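Local coordinates for putative uncharacterized protein (Bacillus anthracis, PDB 3LNO) that is of unknown function but probably takes part in assembling iron-sulfur clusters, as a small single-domain protein of the DUF59 kind, at residues Ala15-Glu18 and Ala19-Asp22; Asp28-Leu32 and Gly33-Asp37; Lys69-Ser72 and Thr73-Glu77. All blocks are in the same frame, centred on the assembly; numbering follows the deposited sequence.

Interaction 1. Residues Ala15-Glu18 and Ala19-Asp22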
ATOM      1  N   ALA A  15      -6.093  -1.174  -5.357  1.00 23.15           N
ATOM      2  CA  ALA A  15      -5.883  -2.365  -6.191  1.00 26.11           C
ATOM      3  C   ALA A  15      -4.547  -2.270  -6.923  1.00 27.56           C
ATOM      4  O   ALA A  15      -3.846  -3.262  -7.106  1.00 27.64           O
ATOM      5  CB  ALA A  15      -7.071  -2.552  -7.242  1.00 19.17           C
ATOM      6  N   ASN A  16      -4.175  -1.071  -7.336  1.00 24.93           N
ATOM      7  CA  ASN A  16      -2.913  -0.942  -8.063  1.00 26.27           C
ATOM      8  C   ASN A  16      -1.680  -1.125  -7.167  1.00 23.78           C
ATOM      9  O   ASN A  16      -0.584  -1.400  -7.653  1.00 24.99           O
ATOM     10  CB  ASN A  16      -2.867   0.380  -8.826  1.00 23.41           C
ATOM     11  CG  ASN A  16      -3.550   0.269 -10.165  1.00 26.81           C
ATOM     12  OD1 ASN A  16      -2.919  -0.089 -11.163  1.00 28.39           O
ATOM     13  ND2 ASN A  16      -4.860   0.547 -10.192  1.00 27.47           N
ATOM     14  N   LEU A  17      -1.865  -0.981  -5.853  1.00 20.89           N
ATOM     15  CA  LEU A  17      -0.775  -1.182  -4.898  1.00 18.90           C
ATOM     16  C   LEU A  17      -0.373  -2.665  -4.813  1.00 25.25           C
ATOM     17  O   LEU A  17       0.649  -3.016  -4.213  1.00 26.11           O
ATOM     18  CB  LEU A  17      -1.174  -0.633  -3.529  1.00 20.37           C
ATOM     19  CG  LEU A  17      -1.278   0.901  -3.444  1.00 25.28           C
ATOM     20  CD1 LEU A  17      -1.712   1.304  -2.035  1.00 21.60           C
ATOM     21  CD2 LEU A  17       0.100   1.545  -3.781  1.00 24.50           C
ATOM     22  N   GLU A  18      -1.146  -3.541  -5.442  1.00 24.09           N
ATOM     23  CA  GLU A  18      -0.715  -4.945  -5.537  1.00 26.89           C
ATOM     24  C   GLU A  18       0.515  -5.120  -6.396  1.00 27.11           C
ATOM     25  O   GLU A  18       1.113  -6.196  -6.398  1.00 28.04           O
ATOM     26  CB  GLU A  18      -1.804  -5.846  -6.103  1.00 28.27           C
ATOM     27  CG  GLU A  18      -2.948  -6.015  -5.155  1.00 38.63           C
ATOM     28  CD  GLU A  18      -4.029  -6.886  -5.721  1.00 56.57           C
ATOM     29  OE1 GLU A  18      -4.499  -6.620  -6.854  1.00 60.79           O
ATOM     30  OE2 GLU A  18      -4.403  -7.846  -5.019  1.00 70.07           O
ATOM     31  N   ALA A  19       0.890  -4.090  -7.147  1.00 29.26           N
ATOM     32  CA  ALA A  19       2.097  -4.176  -7.969  1.00 28.46           C
ATOM     33  C   ALA A  19       3.323  -3.719  -7.209  1.00 31.66           C
ATOM     34  O   ALA A  19       4.401  -3.638  -7.788  1.00 34.45           O
ATOM     35  CB  ALA A  19       1.938  -3.359  -9.244  1.00 28.70           C
ATOM     36  N   VAL A  20       3.165  -3.368  -5.932  1.00 25.40           N
ATOM     37  CA  VAL A  20       4.317  -2.957  -5.096  1.00 20.51           C
ATOM     38  C   VAL A  20       4.693  -4.122  -4.177  1.00 25.84           C
ATOM     39  O   VAL A  20       3.900  -4.535  -3.324  1.00 24.69           O
ATOM     40  CB  VAL A  20       3.967  -1.728  -4.207  1.00 36.75           C
ATOM     41  CG1 VAL A  20       5.125  -1.388  -3.280  1.00 30.90           C
ATOM     42  CG2 VAL A  20       3.520  -0.502  -5.060  1.00 25.92           C
ATOM     43  N   ILE A  21       5.890  -4.669  -4.360  1.00 30.45           N
ATOM     44  CA  ILE A  21       6.318  -5.860  -3.632  1.00 31.39           C
ATOM     45  C   ILE A  21       7.219  -5.521  -2.442  1.00 36.10           C
ATOM     46  O   ILE A  21       8.108  -4.677  -2.556  1.00 37.65           O
ATOM     47  CB  ILE A  21       7.097  -6.819  -4.571  1.00 32.47           C
ATOM     48  CG1 ILE A  21       6.408  -6.914  -5.941  1.00 35.30           C
ATOM     49  CG2 ILE A  21       7.201  -8.205  -3.970  1.00 35.16           C
ATOM     50  CD1 ILE A  21       4.953  -7.315  -5.842  1.00 37.68           C
ATOM     51  N   ASP A  22       7.014  -6.179  -1.302  1.00 34.30           N
ATOM     52  CA  ASP A  22       8.052  -6.157  -0.257  1.00 39.20           C
ATOM     53  C   ASP A  22       9.166  -7.134  -0.642  1.00 40.02           C
ATOM     54  O   ASP A  22       8.959  -8.338  -0.607  1.00 40.45           O
ATOM     55  CB  ASP A  22       7.484  -6.522   1.118  1.00 46.30           C
ATOM     56  CG  ASP A  22       8.559  -6.514   2.224  1.00 55.98           C
ATOM     57  OD1 ASP A  22       8.207  -6.593   3.416  1.00 57.34           O
ATOM     58  OD2 ASP A  22       9.760  -6.407   1.907  1.00 61.48           O
TER
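The flat groups that meet here are the peptide carbonyls of Asn16 and Leu17, each approached over a face by an N-H three residues further on. Ala19 N sits above the plane of the Asn16 carbonyl, 49° out of it, and reaches Asn16 O at 3.1 Å. Val20 N stands higher still over the Leu17 carbonyl, 64° from its plane, and binds Leu17 O at 3.1 Å. Neither donor lies on a lone-pair direction, although both N-H groups aim nearly straight at their oxygens. Carbon atoms of the donor residues also press on these oxygens: Ala19 CB lies 3.6 Å from Asn16 O, and Val20 CB lies 3.6 Å from Leu17 O. The amide of Asn16 is held elsewhere, its ND2 bonded to Lys12 O one turn earlier.

Leu17 and Val20 run side by side and point the same way, into the core. Leu17 CD2 meets Val20 CG2 at 4.2 Å, a loose touch. Val20 places CG1 anti to its backbone N (chi1 176°), which puts CG2 beside that nitrogen, on the side of the leucine. Both residues are buried, and helices 60-74 and 29-32 pack against them. On the exposed side, Ile21 bends its CD1 back to within 4.0 Å of Glu18 O.

A third bond of the same span, Glu18 N to Ala15 O, precedes the two described. Consecutive i to i+3 bonds are the mark of a 3-10 turn, here tightening the end of the N-terminal helix before the chain straightens into the short, weakly bonded strand 21-22.

Interaction 2. Residues Asp28-Leu32 and Gly33-Asp37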
ATOM      1  N   ASP A  28       3.168  -8.707  -2.117  1.00 29.50           N
ATOM      2  CA  ASP A  28       2.826  -7.291  -2.297  1.00 27.29           C
ATOM      3  C   ASP A  28       2.305  -6.676  -1.013  1.00 28.01           C
ATOM      4  O   ASP A  28       1.812  -7.385  -0.135  1.00 22.47           O
ATOM      5  CB  ASP A  28       1.813  -7.093  -3.409  1.00 37.93           C
ATOM      6  CG  ASP A  28       0.441  -7.639  -3.053  1.00 52.51           C
ATOM      7  OD1 ASP A  28      -0.288  -6.981  -2.261  1.00 53.24           O
ATOM      8  OD2 ASP A  28       0.084  -8.726  -3.578  1.00 56.44           O
ATOM      9  N   ILE A  29       2.382  -5.355  -0.913  1.00 26.69           N
ATOM     10  CA  ILE A  29       2.093  -4.694   0.356  1.00 27.43           C
ATOM     11  C   ILE A  29       0.619  -4.779   0.755  1.00 24.17           C
ATOM     12  O   ILE A  29       0.267  -4.689   1.932  1.00 29.19           O
ATOM     13  CB  ILE A  29       2.597  -3.231   0.341  1.00 26.50           C
ATOM     14  CG1 ILE A  29       1.862  -2.411  -0.720  1.00 24.22           C
ATOM     15  CG2 ILE A  29       4.075  -3.214   0.039  1.00 24.84           C
ATOM     16  CD1 ILE A  29       2.210  -0.909  -0.706  1.00 25.32           C
ATOM     17  N   VAL A  30      -0.248  -4.889  -0.237  1.00 21.75           N
ATOM     18  CA  VAL A  30      -1.666  -5.080  -0.003  1.00 24.61           C
ATOM     19  C   VAL A  30      -1.908  -6.439   0.679  1.00 28.96           C
ATOM     20  O   VAL A  30      -2.470  -6.504   1.791  1.00 27.95           O
ATOM     21  CB  VAL A  30      -2.466  -4.935  -1.330  1.00 26.77           C
ATOM     22  CG1 VAL A  30      -3.871  -5.505  -1.198  1.00 26.39           C
ATOM     23  CG2 VAL A  30      -2.543  -3.466  -1.716  1.00 31.78           C
ATOM     24  N   ASN A  31      -1.447  -7.519   0.045  1.00 23.61           N
ATOM     25  CA  ASN A  31      -1.610  -8.847   0.640  1.00 22.94           C
ATOM     26  C   ASN A  31      -0.870  -9.010   1.972  1.00 24.03           C
ATOM     27  O   ASN A  31      -1.299  -9.774   2.826  1.00 28.14           O
ATOM     28  CB  ASN A  31      -1.284  -9.964  -0.363  1.00 22.79           C
ATOM     29  CG  ASN A  31      -2.404 -10.176  -1.374  1.00 32.26           C
ATOM     30  OD1 ASN A  31      -2.290  -9.746  -2.520  1.00 40.90           O
ATOM     31  ND2 ASN A  31      -3.503 -10.824  -0.947  1.00 26.56           N
ATOM     32  N   LEU A  32       0.197  -8.241   2.183  1.00 24.79           N
ATOM     33  CA  LEU A  32       0.844  -8.284   3.488  1.00 25.91           C
ATOM     34  C   LEU A  32       0.037  -7.626   4.606  1.00 25.94           C
ATOM     35  O   LEU A  32       0.286  -7.885   5.774  1.00 26.32           O
ATOM     36  CB  LEU A  32       2.224  -7.641   3.454  1.00 26.39           C
ATOM     37  CG  LEU A  32       3.357  -8.546   2.982  1.00 33.33           C
ATOM     38  CD1 LEU A  32       4.666  -7.769   3.028  1.00 33.76           C
ATOM     39  CD2 LEU A  32       3.446  -9.821   3.825  1.00 32.60           C
ATOM     40  N   GLY A  33      -0.906  -6.767   4.253  1.00 25.10           N
ATOM     41  CA  GLY A  33      -1.632  -6.014   5.261  1.00 21.69           C
ATOM     42  C   GLY A  33      -0.906  -4.750   5.690  1.00 27.03           C
ATOM     43  O   GLY A  33      -1.181  -4.219   6.778  1.00 18.16           O
ATOM     44  N   LEU A  34       0.040  -4.273   4.877  1.00 22.30           N
ATOM     45  CA  LEU A  34       0.793  -3.063   5.251  1.00 25.16           C
ATOM     46  C   LEU A  34       0.063  -1.763   4.988  1.00 23.69           C
ATOM     47  O   LEU A  34       0.417  -0.745   5.580  1.00 21.30           O
ATOM     48  CB  LEU A  34       2.157  -2.979   4.557  1.00 20.72           C
ATOM     49  CG  LEU A  34       3.129  -4.125   4.836  1.00 23.54           C
ATOM     50  CD1 LEU A  34       4.386  -3.875   4.055  1.00 31.37           C
ATOM     51  CD2 LEU A  34       3.413  -4.210   6.350  1.00 23.22           C
ATOM     52  N   VAL A  35      -0.925  -1.786   4.096  1.00 24.25           N
ATOM     53  CA  VAL A  35      -1.644  -0.574   3.730  1.00 25.25           C
ATOM     54  C   VAL A  35      -2.873  -0.372   4.625  1.00 32.97           C
ATOM     55  O   VAL A  35      -3.847  -1.153   4.570  1.00 23.84           O
ATOM     56  CB  VAL A  35      -2.061  -0.569   2.255  1.00 26.22           C
ATOM     57  CG1 VAL A  35      -2.614   0.795   1.881  1.00 24.99           C
ATOM     58  CG2 VAL A  35      -0.875  -0.907   1.344  1.00 21.31           C
ATOM     59  N   TYR A  36      -2.813   0.676   5.451  1.00 27.70           N
ATOM     60  CA  TYR A  36      -3.872   0.983   6.434  1.00 28.92           C
ATOM     61  C   TYR A  36      -4.982   1.884   5.900  1.00 27.56           C
ATOM     62  O   TYR A  36      -6.121   1.800   6.319  1.00 27.69           O
ATOM     63  CB  TYR A  36      -3.262   1.667   7.665  1.00 23.78           C
ATOM     64  CG  TYR A  36      -2.455   0.757   8.531  1.00 25.55           C
ATOM     65  CD1 TYR A  36      -2.406  -0.605   8.267  1.00 23.68           C
ATOM     66  CD2 TYR A  36      -1.729   1.257   9.622  1.00 27.86           C
ATOM     67  CE1 TYR A  36      -1.668  -1.469   9.063  1.00 25.04           C
ATOM     68  CE2 TYR A  36      -0.997   0.412  10.432  1.00 23.97           C
ATOM     69  CZ  TYR A  36      -0.993  -0.960  10.142  1.00 25.99           C
ATOM     70  OH  TYR A  36      -0.312  -1.822  10.923  1.00 26.56           O
ATOM     71  N   ASP A  37      -4.661   2.779   4.978  1.00 24.49           N
ATOM     72  CA  ASP A  37      -5.704   3.709   4.531  1.00 20.32           C
ATOM     73  C   ASP A  37      -5.316   4.299   3.204  1.00 25.13           C
ATOM     74  O   ASP A  37      -4.156   4.639   3.003  1.00 20.66           O
ATOM     75  CB  ASP A  37      -5.871   4.844   5.557  1.00 27.00           C
ATOM     76  CG  ASP A  37      -7.095   5.704   5.286  1.00 41.21           C
ATOM     77  OD1 ASP A  37      -8.088   5.220   4.687  1.00 33.37           O
ATOM     78  OD2 ASP A  37      -7.072   6.875   5.702  1.00 57.86           O
TER
HETATM   79  O   HOH W   1      -2.889  -3.930   3.089  1.00 26.88           O
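Ile29 O accepts from Leu34 N at 3.0 Å and Val30 O from Gly33 N at 2.9 Å, two bonds that reach back into the last helical turn across Gly33, whose phi is positive (85°).

The apolar side chains close around this bend. Ile29 puts CG1 between its backbone N and carbonyl carbon (chi1 63°), a choice that carries CD1 to Val35 CG2 at 3.7 Å, the two chains meeting at a slant. Its other branch, CG2, meets Leu34 CD1 at 4.1 Å, and there the side chains cross at about a right angle. Leu32 and Leu34 instead lie alongside one another, with Leu32 CB 3.9 Å from Leu34 CG. A water joins the polar backbone: it bridges Val30 O, probably as donor, and Val35 N, from which it accepts. At the other end, Asp28 OD1 caps the helix by taking Asn31 N at 2.6 Å, from above the carboxylate plane.

Met50 of the neighbouring strand covers Ile29 and Leu34. An aspartate N-cap at the start and a glycine-centred Schellman motif at the finish delimit this short, weakly bonded helical turn, which leads through Gly33 and Leu34 into strand 35-40, an outer strand of the three-stranded sheet.

Interaction 3. Residues Lys69-Ser72 and Thr73-Glu77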
ATOM      1  N   LYS A  69       5.990   5.617  -7.881  1.00 28.96           N
ATOM      2  CA  LYS A  69       6.152   5.216  -9.269  1.00 28.22           C
ATOM      3  C   LYS A  69       4.955   4.403  -9.752  1.00 27.66           C
ATOM      4  O   LYS A  69       4.421   4.635 -10.856  1.00 29.66           O
ATOM      5  CB  LYS A  69       7.428   4.395  -9.427  1.00 43.59           C
ATOM      6  CG  LYS A  69       7.658   3.899 -10.849  1.00 59.03           C
ATOM      7  CD  LYS A  69       9.122   3.495 -11.104  1.00 74.35           C
ATOM      8  CE  LYS A  69       9.470   2.131 -10.496  1.00 83.55           C
ATOM      9  NZ  LYS A  69      10.819   1.637 -10.946  1.00 87.77           N
ATOM     10  N   VAL A  70       4.520   3.437  -8.948  1.00 27.28           N
ATOM     11  CA  VAL A  70       3.474   2.542  -9.440  1.00 27.12           C
ATOM     12  C   VAL A  70       2.189   3.340  -9.652  1.00 28.59           C
ATOM     13  O   VAL A  70       1.545   3.247 -10.696  1.00 29.42           O
ATOM     14  CB  VAL A  70       3.243   1.346  -8.497  1.00 31.38           C
ATOM     15  CG1 VAL A  70       1.800   0.796  -8.657  1.00 22.88           C
ATOM     16  CG2 VAL A  70       4.290   0.259  -8.765  1.00 32.45           C
ATOM     17  N   LEU A  71       1.821   4.152  -8.670  1.00 25.91           N
ATOM     18  CA  LEU A  71       0.552   4.861  -8.792  1.00 29.29           C
ATOM     19  C   LEU A  71       0.616   5.918  -9.899  1.00 29.17           C
ATOM     20  O   LEU A  71      -0.315   6.025 -10.697  1.00 29.82           O
ATOM     21  CB  LEU A  71       0.116   5.456  -7.458  1.00 25.93           C
ATOM     22  CG  LEU A  71      -0.170   4.438  -6.364  1.00 25.69           C
ATOM     23  CD1 LEU A  71      -0.649   5.150  -5.119  1.00 28.84           C
ATOM     24  CD2 LEU A  71      -1.236   3.397  -6.829  1.00 21.55           C
ATOM     25  N   SER A  72       1.722   6.666  -9.991  1.00 23.64           N
ATOM     26  CA  SER A  72       1.787   7.720 -10.995  1.00 22.99           C
ATOM     27  C   SER A  72       1.803   7.110 -12.390  1.00 32.75           C
ATOM     28  O   SER A  72       1.234   7.656 -13.338  1.00 35.38           O
ATOM     29  CB  SER A  72       3.010   8.624 -10.791  1.00 28.84           C
ATOM     30  OG  SER A  72       4.223   7.884 -10.894  1.00 30.81           O
ATOM     31  N   THR A  73       2.452   5.965 -12.516  1.00 32.44           N
ATOM     32  CA  THR A  73       2.518   5.299 -13.806  1.00 33.43           C
ATOM     33  C   THR A  73       1.215   4.579 -14.158  1.00 38.74           C
ATOM     34  O   THR A  73       0.704   4.711 -15.268  1.00 34.36           O
ATOM     35  CB  THR A  73       3.655   4.284 -13.820  1.00 38.29           C
ATOM     36  OG1 THR A  73       4.874   4.963 -13.481  1.00 38.14           O
ATOM     37  CG2 THR A  73       3.766   3.636 -15.189  1.00 40.61           C
ATOM     38  N   ASN A  74       0.665   3.828 -13.211  1.00 38.48           N
ATOM     39  CA  ASN A  74      -0.474   2.963 -13.517  1.00 34.64           C
ATOM     40  C   ASN A  74      -1.820   3.647 -13.378  1.00 36.49           C
ATOM     41  O   ASN A  74      -2.795   3.242 -14.004  1.00 37.05           O
ATOM     42  CB  ASN A  74      -0.373   1.646 -12.723  1.00 34.22           C
ATOM     43  CG  ASN A  74       0.837   0.805 -13.156  1.00 35.24           C
ATOM     44  OD1 ASN A  74       1.547   1.181 -14.082  1.00 39.46           O
ATOM     45  ND2 ASN A  74       1.067  -0.328 -12.502  1.00 40.86           N
ATOM     46  N   VAL A  75      -1.868   4.719 -12.598  1.00 34.86           N
ATOM     47  CA  VAL A  75      -3.109   5.474 -12.423  1.00 31.10           C
ATOM     48  C   VAL A  75      -2.820   6.950 -12.687  1.00 37.60           C
ATOM     49  O   VAL A  75      -2.826   7.777 -11.765  1.00 34.44           O
ATOM     50  CB  VAL A  75      -3.660   5.288 -11.002  1.00 34.29           C
ATOM     51  CG1 VAL A  75      -5.066   5.847 -10.908  1.00 34.36           C
ATOM     52  CG2 VAL A  75      -3.620   3.793 -10.622  1.00 31.66           C
ATOM     53  N   PRO A  76      -2.550   7.285 -13.963  1.00 39.74           N
ATOM     54  CA  PRO A  76      -2.057   8.611 -14.383  1.00 41.09           C
ATOM     55  C   PRO A  76      -2.968   9.757 -13.973  1.00 39.37           C
ATOM     56  O   PRO A  76      -2.505  10.884 -13.880  1.00 42.31           O
ATOM     57  CB  PRO A  76      -2.002   8.502 -15.914  1.00 42.12           C
ATOM     58  CG  PRO A  76      -2.960   7.317 -16.249  1.00 40.25           C
ATOM     59  CD  PRO A  76      -2.733   6.370 -15.104  1.00 33.73           C
ATOM     60  N   GLU A  77      -4.245   9.486 -13.729  1.00 38.65           N
ATOM     61  CA  GLU A  77      -5.140  10.554 -13.309  1.00 39.54           C
ATOM     62  C   GLU A  77      -4.977  10.934 -11.827  1.00 37.10           C
ATOM     63  O   GLU A  77      -5.629  11.874 -11.349  1.00 34.56           O
ATOM     64  CB  GLU A  77      -6.616  10.238 -13.649  1.00 44.42           C
ATOM     65  CG  GLU A  77      -7.306   9.161 -12.777  1.00 43.10           C
ATOM     66  CD  GLU A  77      -7.014   7.732 -13.236  1.00 45.19           C
ATOM     67  OE1 GLU A  77      -5.918   7.496 -13.805  1.00 48.49           O
ATOM     68  OE2 GLU A  77      -7.878   6.842 -13.014  1.00 40.35           O
TER
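Thr73 turns back on the preceding turn of its helix, and its side chain can be traced atom by atom. CB stands 3.1 Å from Lys69 O. From there OG1 lies beside the backbone N, anti to the carbonyl carbon (chi1 -56°), a torsion that turns it back over the preceding turn to Lys69 O, to which it donates at 2.7 Å. The regular helical bond from Thr73 N ends on the same oxygen at 2.9 Å, and the two donors arrive from opposite faces of the carbonyl plane. The aliphatic start of Lys69 runs alongside the threonine, while its ammonium end leads away.

One residue on, Asn74 N binds Val70 O at 2.7 Å, and the asparagine side chain slants across Val70, bringing ND2 to 4.1 Å from Val70 CG1. Val75 N makes the next bond, to Leu71 O, just as its residue leaves helical angles; on the buried side Leu71 and Val75 barely touch. Ser72 OG is hydrogen-bonded back to Lys68 O, one turn earlier.

Ser72 O is met by a CA-H contact instead, at 3.6 Å from Pro76 CA. The chemistry thus changes along the last turn: Lys69 O is gripped by two conventional donors, Val70 O and Leu71 O receive the regular helical N-H of Asn74 and Val75, and Ser72 O meets a much weaker carbon donor just past the end of the helix, where the proline nitrogen has no hydrogen to give.

Along the chain the three contacts follow in series, each centred on the end of a helix or a helical turn. Interactions 1 and 2 lie close to the middle of the protein, their centres about 8 Å apart, and are joined by the strand pair 21-22 and 27-28 and by a probable backbone bond between Val20 O and Ile29 N. Interaction 3 ends helix 60-74, the crossover helix between parallel strands 46-50 and 81-85. It packs on interaction 1 through Leu17 with Leu71 and Asn16 with Val75, the centres of interactions 1 and 3 being about 12 Å apart. Interactions 2 and 3 do not touch, so residues 15-22 bridge them, tying the crossover helix to the turn that enters strand 35-40.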